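Local coordinates for protein esterase (uncultured bacterium pCosCE1, PDB 7ATL) that hydrolyses carboxylic esters as a family VIII carboxylesterase with a beta-lactamase-type fold and shows promiscuous acyltransferase activity, at residues A271-R282 with W347-V358. Numbering follows the deposited sequence.
Sequences ADDVLQLVETLR and WFYDPQAAISVV
Y349 carries its ring between its own backbone N and carbonyl carbon (chi1 71°), which turns one ring face to the last turn of helix 271-283. A CH-pi contact follows: R282 CA lies 3.6 Å from the Y349 ring centroid, 10° off the normal. R282 itself sends CG anti to its N and then bends at chi3 (73°), bringing its guanidinium back to E279, with A354 O over the centre of one face. R282 grips E279 side-on in a salt bridge within the helix: R282 NE reaches E279 OE2 at 2.9 Å nearly straight, and R282 NH2 meets the syn lone pair of E279 OE1. S356 OG donates to the anti lone pair of that same E279 OE2 at 2.7 Å, the one direct hydrogen bond between helix and hairpin. Water-mediated links join E279 OE2 to A354 O and R282 NH1 to P351 O. Apolar contacts continue toward the helix start: V278 puts CG2 3.7 Å from W347 CE3 and CG1 3.7 Å from S356 CB, and V274 CG1 meets V358 CG2 at 3.6 Å. The helix thus packs on the central antiparallel sheet of the beta-lactamase-like fold, over neighbouring strands 345-350 and 355-361. R298 NH1 hydrogen-bonds both Y349 OH and R282 O, linking helix end to strand. With R282 NE, S356 OG and a water converging on E279 OE2, and R282 NH2 on OE1, the buried carboxylate is probably stabilised as the anion.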
ATOM      1  N   ALA A 271      -7.368   0.886  10.786  1.00 27.76           N
ATOM      2  CA  ALA A 271      -7.369  -0.546  10.426  1.00 28.54           C
ATOM      3  C   ALA A 271      -8.758  -0.958   9.907  1.00 29.35           C
ATOM      4  O   ALA A 271      -8.809  -1.647   8.879  1.00 29.34           O
ATOM      5  CB  ALA A 271      -6.920  -1.344  11.628  1.00 28.14           C
ATOM      6  N   ASP A 272      -9.846  -0.520  10.548  1.00 30.65           N
ATOM      7  CA  ASP A 272     -11.226  -0.944  10.176  1.00 29.98           C
ATOM      8  C   ASP A 272     -11.570  -0.462   8.773  1.00 28.76           C
ATOM      9  O   ASP A 272     -12.338  -1.183   8.096  1.00 32.56           O
ATOM     10  CB  ASP A 272     -12.292  -0.462  11.161  1.00 30.74           C
ATOM     11  CG  ASP A 272     -12.279  -1.334  12.398  1.00 33.25           C
ATOM     12  OD1 ASP A 272     -12.817  -2.423  12.308  1.00 33.02           O
ATOM     13  OD2 ASP A 272     -11.626  -0.961  13.399  1.00 38.96           O
ATOM     14  N   ASP A 273     -11.081   0.712   8.366  1.00 28.03           N
ATOM     15  CA  ASP A 273     -11.314   1.225   6.992  1.00 27.74           C
ATOM     16  C   ASP A 273     -10.548   0.293   6.049  1.00 25.88           C
ATOM     17  O   ASP A 273     -11.119  -0.128   5.068  1.00 26.09           O
ATOM     18  CB  ASP A 273     -10.990   2.717   6.842  1.00 31.59           C
ATOM     19  CG  ASP A 273     -12.024   3.711   7.382  1.00 31.84           C
ATOM     20  OD1 ASP A 273     -13.187   3.328   7.646  1.00 31.77           O
ATOM     21  OD2 ASP A 273     -11.656   4.885   7.525  1.00 34.16           O
ATOM     22  N   VAL A 274      -9.343  -0.134   6.399  1.00 26.26           N
ATOM     23  CA  VAL A 274      -8.534  -1.036   5.527  1.00 25.81           C
ATOM     24  C   VAL A 274      -9.236  -2.394   5.411  1.00 27.48           C
ATOM     25  O   VAL A 274      -9.184  -2.999   4.323  1.00 26.94           O
ATOM     26  CB  VAL A 274      -7.094  -1.167   6.060  1.00 25.19           C
ATOM     27  CG1 VAL A 274      -6.265  -2.193   5.292  1.00 24.77           C
ATOM     28  CG2 VAL A 274      -6.397   0.185   6.078  1.00 25.21           C
ATOM     29  N   LEU A 275      -9.867  -2.867   6.484  1.00 28.83           N
ATOM     30  CA  LEU A 275     -10.535  -4.189   6.485  1.00 29.75           C
ATOM     31  C   LEU A 275     -11.743  -4.135   5.551  1.00 29.80           C
ATOM     32  O   LEU A 275     -11.976  -5.137   4.856  1.00 27.60           O
ATOM     33  CB  LEU A 275     -10.958  -4.574   7.902  1.00 33.37           C
ATOM     34  CG  LEU A 275     -11.667  -5.926   7.991  1.00 35.29           C
ATOM     35  CD1 LEU A 275     -10.839  -7.026   7.345  1.00 35.64           C
ATOM     36  CD2 LEU A 275     -11.957  -6.288   9.431  1.00 37.01           C
ATOM     37  N   GLN A 276     -12.479  -3.013   5.548  1.00 31.72           N
ATOM     38  CA  GLN A 276     -13.604  -2.752   4.608  1.00 31.75           C
ATOM     39  C   GLN A 276     -13.053  -2.886   3.194  1.00 31.90           C
ATOM     40  O   GLN A 276     -13.667  -3.590   2.377  1.00 33.46           O
ATOM     41  CB  GLN A 276     -14.189  -1.343   4.763  1.00 38.09           C
ATOM     42  CG  GLN A 276     -15.218  -1.188   5.877  1.00 42.04           C
ATOM     43  CD  GLN A 276     -16.259  -2.274   5.745  1.00 47.03           C
ATOM     44  OE1 GLN A 276     -16.962  -2.389   4.728  1.00 44.60           O
ATOM     45  NE2 GLN A 276     -16.311  -3.128   6.755  1.00 45.39           N
ATOM     46  N   LEU A 277     -11.924  -2.227   2.925  1.00 28.00           N
ATOM     47  CA  LEU A 277     -11.273  -2.256   1.593  1.00 27.64           C
ATOM     48  C   LEU A 277     -10.926  -3.709   1.203  1.00 28.17           C
ATOM     49  O   LEU A 277     -11.203  -4.113   0.059  1.00 27.73           O
ATOM     50  CB  LEU A 277     -10.021  -1.378   1.644  1.00 26.72           C
ATOM     51  CG  LEU A 277      -9.041  -1.598   0.497  1.00 26.42           C
ATOM     52  CD1 LEU A 277      -9.711  -1.213  -0.822  1.00 27.37           C
ATOM     53  CD2 LEU A 277      -7.748  -0.817   0.717  1.00 26.17           C
ATOM     54  N   VAL A 278     -10.294  -4.467   2.095  1.00 26.82           N
ATOM     55  CA  VAL A 278      -9.786  -5.826   1.766  1.00 27.21           C
ATOM     56  C   VAL A 278     -10.974  -6.789   1.567  1.00 28.23           C
ATOM     57  O   VAL A 278     -10.926  -7.583   0.587  1.00 30.85           O
ATOM     58  CB  VAL A 278      -8.786  -6.317   2.823  1.00 26.78           C
ATOM     59  CG1 VAL A 278      -8.348  -7.747   2.566  1.00 27.05           C
ATOM     60  CG2 VAL A 278      -7.571  -5.400   2.913  1.00 27.56           C
ATOM     61  N   GLU A 279     -12.004  -6.739   2.418  1.00 27.11           N
ATOM     62  CA  GLU A 279     -13.242  -7.550   2.247  1.00 26.57           C
ATOM     63  C   GLU A 279     -13.848  -7.256   0.867  1.00 25.89           C
ATOM     64  O   GLU A 279     -14.118  -8.215   0.117  1.00 25.61           O
ATOM     65  CB  GLU A 279     -14.250  -7.276   3.366  1.00 27.98           C
ATOM     66  CG  GLU A 279     -14.096  -8.226   4.533  1.00 29.42           C
ATOM     67  CD  GLU A 279     -14.371  -9.665   4.145  1.00 29.61           C
ATOM     68  OE1 GLU A 279     -15.562  -9.955   3.828  1.00 30.59           O
ATOM     69  OE2 GLU A 279     -13.394 -10.467   4.112  1.00 28.19           O
ATOM     70  N   THR A 280     -13.981  -5.981   0.508  1.00 25.40           N
ATOM     71  CA  THR A 280     -14.493  -5.520  -0.811  1.00 26.64           C
ATOM     72  C   THR A 280     -13.687  -6.140  -1.965  1.00 29.19           C
ATOM     73  O   THR A 280     -14.295  -6.626  -2.935  1.00 29.64           O
ATOM     74  CB  THR A 280     -14.468  -3.993  -0.878  1.00 27.09           C
ATOM     75  OG1 THR A 280     -15.223  -3.502   0.230  1.00 25.88           O
ATOM     76  CG2 THR A 280     -15.043  -3.465  -2.173  1.00 28.71           C
ATOM     77  N   LEU A 281     -12.365  -6.132  -1.862  1.00 29.24           N
ATOM     78  CA  LEU A 281     -11.469  -6.735  -2.869  1.00 29.94           C
ATOM     79  C   LEU A 281     -11.674  -8.247  -2.890  1.00 30.08           C
ATOM     80  O   LEU A 281     -11.531  -8.819  -3.964  1.00 36.05           O
ATOM     81  CB  LEU A 281     -10.013  -6.367  -2.541  1.00 30.20           C
ATOM     82  CG  LEU A 281      -9.653  -4.882  -2.669  1.00 28.77           C
ATOM     83  CD1 LEU A 281      -8.148  -4.704  -2.692  1.00 28.92           C
ATOM     84  CD2 LEU A 281     -10.265  -4.235  -3.914  1.00 27.86           C
ATOM     85  N   ARG A 282     -11.978  -8.875  -1.760  1.00 28.74           N
ATOM     86  CA  ARG A 282     -12.069 -10.358  -1.686  1.00 30.52           C
ATOM     87  C   ARG A 282     -13.316 -10.882  -2.428  1.00 31.15           C
ATOM     88  O   ARG A 282     -13.203 -11.963  -3.030  1.00 34.86           O
ATOM     89  CB  ARG A 282     -12.084 -10.832  -0.229  1.00 31.34           C
ATOM     90  CG  ARG A 282     -12.204 -12.341  -0.085  1.00 31.67           C
ATOM     91  CD  ARG A 282     -12.090 -12.815   1.352  1.00 33.09           C
ATOM     92  NE  ARG A 282     -13.292 -12.488   2.105  1.00 33.53           N
ATOM     93  CZ  ARG A 282     -14.438 -13.158   2.072  1.00 31.20           C
ATOM     94  NH1 ARG A 282     -14.583 -14.238   1.311  1.00 29.42           N
ATOM     95  NH2 ARG A 282     -15.445 -12.714   2.808  1.00 31.91           N
ATOM     96  N   TRP A 347      -1.254  -6.731   4.799  1.00 24.38           N
ATOM     97  CA  TRP A 347      -2.676  -7.106   4.648  1.00 27.01           C
ATOM     98  C   TRP A 347      -2.777  -8.198   3.582  1.00 26.96           C
ATOM     99  O   TRP A 347      -1.889  -8.292   2.724  1.00 25.24           O
ATOM    100  CB  TRP A 347      -3.544  -5.884   4.320  1.00 28.17           C
ATOM    101  CG  TRP A 347      -3.217  -5.274   2.993  1.00 28.75           C
ATOM    102  CD1 TRP A 347      -2.387  -4.219   2.773  1.00 26.67           C
ATOM    103  CD2 TRP A 347      -3.681  -5.710   1.698  1.00 28.66           C
ATOM    104  NE1 TRP A 347      -2.325  -3.951   1.437  1.00 28.81           N
ATOM    105  CE2 TRP A 347      -3.090  -4.855   0.744  1.00 29.19           C
ATOM    106  CE3 TRP A 347      -4.536  -6.721   1.244  1.00 27.54           C
ATOM    107  CZ2 TRP A 347      -3.317  -4.990  -0.633  1.00 27.18           C
ATOM    108  CZ3 TRP A 347      -4.768  -6.842  -0.112  1.00 26.24           C
ATOM    109  CH2 TRP A 347      -4.171  -5.986  -1.037  1.00 25.35           C
ATOM    110  N   PHE A 348      -3.805  -9.028   3.678  1.00 27.86           N
ATOM    111  CA  PHE A 348      -4.092 -10.076   2.674  1.00 28.57           C
ATOM    112  C   PHE A 348      -5.520 -10.548   2.893  1.00 27.89           C
ATOM    113  O   PHE A 348      -6.025 -10.451   4.021  1.00 28.36           O
ATOM    114  CB  PHE A 348      -3.073 -11.225   2.732  1.00 28.71           C
ATOM    115  CG  PHE A 348      -3.051 -12.060   3.993  1.00 30.45           C
ATOM    116  CD1 PHE A 348      -3.939 -13.112   4.172  1.00 30.25           C
ATOM    117  CD2 PHE A 348      -2.112 -11.822   4.990  1.00 29.85           C
ATOM    118  CE1 PHE A 348      -3.894 -13.894   5.320  1.00 30.98           C
ATOM    119  CE2 PHE A 348      -2.070 -12.605   6.135  1.00 28.80           C
ATOM    120  CZ  PHE A 348      -2.962 -13.635   6.301  1.00 29.04           C
ATOM    121  N   TYR A 349      -6.140 -11.005   1.817  1.00 27.02           N
ATOM    122  CA  TYR A 349      -7.313 -11.900   1.864  1.00 27.79           C
ATOM    123  C   TYR A 349      -6.878 -13.188   1.190  1.00 28.49           C
ATOM    124  O   TYR A 349      -6.131 -13.090   0.212  1.00 28.30           O
ATOM    125  CB  TYR A 349      -8.545 -11.255   1.231  1.00 26.24           C
ATOM    126  CG  TYR A 349      -8.506 -11.101  -0.260  1.00 25.63           C
ATOM    127  CD1 TYR A 349      -8.553 -12.203  -1.079  1.00 27.63           C
ATOM    128  CD2 TYR A 349      -8.524  -9.852  -0.856  1.00 27.18           C
ATOM    129  CE1 TYR A 349      -8.580 -12.079  -2.460  1.00 29.63           C
ATOM    130  CE2 TYR A 349      -8.566  -9.702  -2.234  1.00 27.29           C
ATOM    131  CZ  TYR A 349      -8.584 -10.825  -3.037  1.00 27.90           C
ATOM    132  OH  TYR A 349      -8.595 -10.738  -4.392  1.00 28.40           O
ATOM    133  N   ASP A 350      -7.275 -14.318   1.769  1.00 28.34           N
ATOM    134  CA  ASP A 350      -7.200 -15.668   1.166  1.00 30.18           C
ATOM    135  C   ASP A 350      -8.609 -16.013   0.661  1.00 31.89           C
ATOM    136  O   ASP A 350      -9.529 -16.227   1.466  1.00 28.64           O
ATOM    137  CB  ASP A 350      -6.603 -16.615   2.212  1.00 30.44           C
ATOM    138  CG  ASP A 350      -6.552 -18.059   1.767  1.00 30.32           C
ATOM    139  OD1 ASP A 350      -7.413 -18.438   0.943  1.00 28.37           O
ATOM    140  OD2 ASP A 350      -5.661 -18.790   2.261  1.00 32.16           O
ATOM    141  N   PRO A 351      -8.850 -16.050  -0.679  1.00 33.09           N
ATOM    142  CA  PRO A 351     -10.195 -16.294  -1.216  1.00 31.23           C
ATOM    143  C   PRO A 351     -10.715 -17.697  -0.876  1.00 30.72           C
ATOM    144  O   PRO A 351     -11.887 -17.789  -0.651  1.00 29.43           O
ATOM    145  CB  PRO A 351     -10.041 -16.125  -2.728  1.00 31.01           C
ATOM    146  CG  PRO A 351      -8.584 -16.452  -2.973  1.00 31.23           C
ATOM    147  CD  PRO A 351      -7.855 -15.908  -1.757  1.00 32.20           C
ATOM    148  N   GLN A 352      -9.829 -18.702  -0.784  1.00 31.62           N
ATOM    149  CA  GLN A 352     -10.228 -20.101  -0.480  0.50 32.35           C
ATOM    150  C   GLN A 352     -10.673 -20.188   0.998  1.00 34.18           C
ATOM    151  O   GLN A 352     -11.689 -20.876   1.255  1.00 37.31           O
ATOM    152  CB  GLN A 352      -9.124 -21.079  -0.920  0.50 32.21           C
ATOM    153  CG  GLN A 352      -9.200 -21.486  -2.402  0.50 31.86           C
ATOM    154  CD  GLN A 352      -7.892 -21.914  -3.047  0.50 30.71           C
ATOM    155  OE1 GLN A 352      -7.047 -22.575  -2.449  0.50 30.13           O
ATOM    156  NE2 GLN A 352      -7.715 -21.554  -4.304  0.50 28.87           N
ATOM    157  N   ALA A 353      -9.980 -19.520   1.923  1.00 31.89           N
ATOM    158  CA  ALA A 353     -10.295 -19.637   3.365  1.00 28.93           C
ATOM    159  C   ALA A 353     -11.347 -18.599   3.772  1.00 27.62           C
ATOM    160  O   ALA A 353     -11.752 -18.637   4.912  1.00 28.67           O
ATOM    161  CB  ALA A 353      -9.034 -19.537   4.186  1.00 29.01           C
ATOM    162  N   ALA A 354     -11.756 -17.727   2.854  1.00 29.17           N
ATOM    163  CA  ALA A 354     -12.649 -16.558   3.052  1.00 32.02           C
ATOM    164  C   ALA A 354     -12.172 -15.638   4.185  1.00 32.99           C
ATOM    165  O   ALA A 354     -13.043 -15.065   4.886  1.00 37.69           O
ATOM    166  CB  ALA A 354     -14.052 -17.043   3.298  1.00 31.86           C
ATOM    167  N   ILE A 355     -10.863 -15.461   4.367  1.00 33.16           N
ATOM    168  CA  ILE A 355     -10.337 -14.643   5.503  1.00 38.45           C
ATOM    169  C   ILE A 355      -9.623 -13.388   4.979  1.00 35.21           C
ATOM    170  O   ILE A 355      -9.022 -13.437   3.903  1.00 37.28           O
ATOM    171  CB  ILE A 355      -9.435 -15.458   6.459  1.00 44.40           C
ATOM    172  CG1 ILE A 355      -8.143 -15.905   5.791  1.00 45.17           C
ATOM    173  CG2 ILE A 355     -10.162 -16.644   7.094  1.00 44.38           C
ATOM    174  CD1 ILE A 355      -6.982 -15.796   6.719  1.00 50.96           C
ATOM    175  N   SER A 356      -9.733 -12.288   5.721  1.00 32.89           N
ATOM    176  CA  SER A 356      -8.979 -11.030   5.516  1.00 30.42           C
ATOM    177  C   SER A 356      -8.205 -10.736   6.810  1.00 31.72           C
ATOM    178  O   SER A 356      -8.724 -10.973   7.932  1.00 32.39           O
ATOM    179  CB  SER A 356      -9.880  -9.886   5.111  1.00 29.81           C
ATOM    180  OG  SER A 356     -10.694 -10.201   3.986  1.00 29.84           O
ATOM    181  N   VAL A 357      -6.972 -10.277   6.658  1.00 31.12           N
ATOM    182  CA  VAL A 357      -6.053  -9.927   7.775  1.00 29.40           C
ATOM    183  C   VAL A 357      -5.536  -8.518   7.519  1.00 27.91           C
ATOM    184  O   VAL A 357      -5.099  -8.251   6.420  1.00 32.73           O
ATOM    185  CB  VAL A 357      -4.913 -10.949   7.877  1.00 28.47           C
ATOM    186  CG1 VAL A 357      -3.832 -10.537   8.866  1.00 27.63           C
ATOM    187  CG2 VAL A 357      -5.477 -12.315   8.222  1.00 30.11           C
ATOM    188  N   VAL A 358      -5.626  -7.651   8.509  1.00 28.52           N
ATOM    189  CA  VAL A 358      -5.012  -6.292   8.494  1.00 28.52           C
ATOM    190  C   VAL A 358      -4.093  -6.189   9.716  1.00 27.21           C
ATOM    191  O   VAL A 358      -4.556  -6.423  10.848  1.00 28.76           O
ATOM    192  CB  VAL A 358      -6.085  -5.190   8.496  1.00 27.16           C
ATOM    193  CG1 VAL A 358      -5.460  -3.833   8.773  1.00 27.56           C
ATOM    194  CG2 VAL A 358      -6.869  -5.165   7.200  1.00 26.86           C
TER
HETATM  195  O   HOH W   1     -13.439 -12.412   5.721  1.00 35.35           O
HETATM  196  O   HOH W   2     -13.295 -15.452  -0.963  1.00 28.74           O